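Local coordinates for protein putative S-adenosyl-L-methionine-dependent Methyltransferase (Methanococcus maripaludis, PDB 3DLC) that binds S-adenosylmethionine and is probably a methyltransferase, its natural methyl acceptor being uncertain, at residues A[143-148]-A[208-213]. Sequence-based numbering, arbitrary orientation.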
loop_
_atom_site.group_PDB
_atom_site.type_symbol
_atom_site.label_atom_id
_atom_site.label_comp_id
_atom_site.label_asym_id
_atom_site.label_seq_id
_atom_site.Cartn_x
_atom_site.Cartn_y
_atom_site.Cartn_z
ATOM N N LYS A 143 -2.087 -12.493 5.977
ATOM C CA LYS A 143 -1.089 -11.515 6.421
ATOM C C LYS A 143 -1.301 -10.166 5.751
ATOM O O LYS A 143 -1.818 -10.103 4.630
ATOM C CB LYS A 143 0.343 -11.980 6.066
ATOM C CG LYS A 143 0.766 -13.333 6.633
ATOM C CD LYS A 143 1.018 -13.273 8.106
ATOM C CE LYS A 143 1.492 -14.613 8.642
ATOM N NZ LYS A 143 1.793 -14.552 10.065
ATOM N N THR A 144 -0.866 -9.105 6.426
ATOM C CA THR A 144 -0.828 -7.775 5.827
ATOM C C THR A 144 0.600 -7.231 5.799
ATOM O O THR A 144 1.473 -7.666 6.536
ATOM C CB THR A 144 -1.737 -6.737 6.537
ATOM O OG1 THR A 144 -1.153 -6.275 7.766
ATOM C CG2 THR A 144 -3.101 -7.288 6.845
ATOM N N TYR A 145 0.798 -6.222 4.950
ATOM C CA TYR A 145 2.073 -5.493 4.855
ATOM C C TYR A 145 1.675 -4.102 4.372
ATOM O O TYR A 145 1.622 -3.817 3.182
ATOM C CB TYR A 145 3.000 -6.213 3.900
ATOM C CG TYR A 145 4.458 -5.801 3.967
ATOM C CD1 TYR A 145 5.320 -6.339 4.909
ATOM C CD2 TYR A 145 5.002 -4.939 3.032
ATOM C CE1 TYR A 145 6.651 -6.037 4.921
ATOM C CE2 TYR A 145 6.344 -4.639 3.041
ATOM C CZ TYR A 145 7.169 -5.188 3.987
ATOM O OH TYR A 145 8.504 -4.869 3.945
ATOM N N ILE A 146 1.351 -3.255 5.353
ATOM C CA ILE A 146 0.700 -1.944 5.110
ATOM C C ILE A 146 1.543 -0.844 5.702
ATOM O O ILE A 146 1.797 -0.806 6.912
ATOM C CB ILE A 146 -0.714 -1.941 5.745
ATOM C CG1 ILE A 146 -1.603 -2.973 5.033
ATOM C CG2 ILE A 146 -1.306 -0.541 5.756
ATOM C CD1 ILE A 146 -2.858 -3.315 5.782
ATOM N N GLY A 147 2.013 0.070 4.858
ATOM C CA GLY A 147 2.920 1.089 5.375
ATOM C C GLY A 147 3.535 1.879 4.263
ATOM O O GLY A 147 2.833 2.286 3.328
ATOM N N GLY A 148 4.832 2.081 4.347
ATOM C CA GLY A 148 5.556 2.816 3.312
ATOM C C GLY A 148 7.036 2.642 3.424
ATOM O O GLY A 148 7.523 2.147 4.411
ATOM N N TRP A 208 6.029 -0.767 8.362
ATOM C CA TRP A 208 5.028 -1.716 7.859
ATOM C C TRP A 208 4.258 -2.349 9.007
ATOM O O TRP A 208 4.830 -2.793 10.001
ATOM C CB TRP A 208 5.676 -2.801 7.004
ATOM C CG TRP A 208 6.477 -2.230 5.862
ATOM C CD1 TRP A 208 7.816 -1.973 5.848
ATOM C CD2 TRP A 208 5.977 -1.784 4.610
ATOM N NE1 TRP A 208 8.174 -1.410 4.653
ATOM C CE2 TRP A 208 7.063 -1.282 3.872
ATOM C CE3 TRP A 208 4.714 -1.764 4.032
ATOM C CZ2 TRP A 208 6.919 -0.789 2.567
ATOM C CZ3 TRP A 208 4.567 -1.277 2.722
ATOM C CH2 TRP A 208 5.665 -0.796 2.023
ATOM N N ILE A 209 2.939 -2.409 8.813
ATOM C CA ILE A 209 1.982 -3.013 9.726
ATOM C C ILE A 209 1.643 -4.395 9.206
ATOM O O ILE A 209 1.125 -4.540 8.099
ATOM C CB ILE A 209 0.730 -2.130 9.817
ATOM C CG1 ILE A 209 1.062 -0.727 10.349
ATOM C CG2 ILE A 209 -0.348 -2.816 10.651
ATOM C CD1 ILE A 209 -0.009 0.327 10.034
ATOM N N ILE A 210 1.922 -5.398 10.037
ATOM C CA ILE A 210 1.819 -6.806 9.653
ATOM C C ILE A 210 0.887 -7.550 10.606
ATOM O O ILE A 210 1.274 -8.055 11.674
ATOM C CB ILE A 210 3.222 -7.465 9.668
ATOM C CG1 ILE A 210 4.169 -6.698 8.748
ATOM C CG2 ILE A 210 3.138 -8.941 9.267
ATOM C CD1 ILE A 210 5.623 -7.116 8.803
ATOM N N ILE A 211 -0.376 -7.576 10.223
ATOM C CA ILE A 211 -1.418 -8.231 10.986
ATOM C C ILE A 211 -1.505 -9.674 10.532
ATOM O O ILE A 211 -1.444 -9.970 9.351
ATOM C CB ILE A 211 -2.764 -7.527 10.756
ATOM C CG1 ILE A 211 -2.705 -6.085 11.299
ATOM C CG2 ILE A 211 -3.921 -8.311 11.387
ATOM C CD1 ILE A 211 -3.762 -5.152 10.693
ATOM N N SER A 212 -1.725 -10.563 11.495
ATOM C CA SER A 212 -2.011 -11.960 11.231
ATOM C C SER A 212 -3.389 -12.269 11.729
ATOM O O SER A 212 -3.616 -12.170 12.914
ATOM C CB SER A 212 -1.082 -12.868 12.004
ATOM O OG SER A 212 0.217 -12.804 11.514
ATOM N N LYS A 213 -4.305 -12.724 10.899
ATOM C CA LYS A 213 -5.605 -13.077 11.396
ATOM C C LYS A 213 -5.557 -14.468 11.933
ATOM O O LYS A 213 -5.246 -15.429 11.242
ATOM C CB LYS A 213 -6.681 -12.969 10.314
ATOM C CG LYS A 213 -8.052 -13.380 10.863
ATOM C CD LYS A 213 -9.242 -13.330 9.904
ATOM C CE LYS A 213 -9.916 -12.032 9.925
ATOM N NZ LYS A 213 -11.114 -11.870 9.055
#
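Y145 stacks on W208, and T144 bonds to the backbone of I209 and I211, where two neighbouring antiparallel strands, 142-148 and 206-211, pair inside the central sheet. I146 and I209 form a hydrogen-bonded pair: I209 N reaches I146 O at 2.7 Å, and I146 N returns a bond to I209 O. Toward K143 the regular pairing is interrupted by the T144 side chain. Its chi1 of 77° places OG1 between the backbone N and the carbonyl carbon. There T144 OG1 accepts an almost straight bond from I211 N, 178° at the hydrogen. The same T144 OG1 donates to I209 O at 2.9 Å. That carbonyl thus has two donors, T144 OG1 and I146 N, arriving from opposite faces of its plane; T144 N bonds to I211 O beyond.

This is the junction of the class I, Rossmann-like methyltransferase sheet (order 3-2-1-4-5-7-6) at which strand 206-211 runs antiparallel between 142-148 and 198-203. On the sheet face beside helix 28-40, the Y145 ring lies in an offset stack on the W208 five-membered ring, centroids 4.1 Å apart and planes 15° apart. Y145 CE2 sits over the indole, 3.3 Å from W208 CD2, while W208 CB makes a CH-pi contact over the same tyrosine face. The opposite indole face is covered by G147 and G148, with G148 CA 4.1 Å from the centroid of the six-membered ring. W208 NE1 bonds to E205 O, and the indole also touches R118, an S-adenosylmethionine-binding residue. I146 and I209 share the other sheet face, covered by I134 and F131 of helix 127-137. At the far end of the pairing, K143 NZ donates to S212 OG at 2.8 Å.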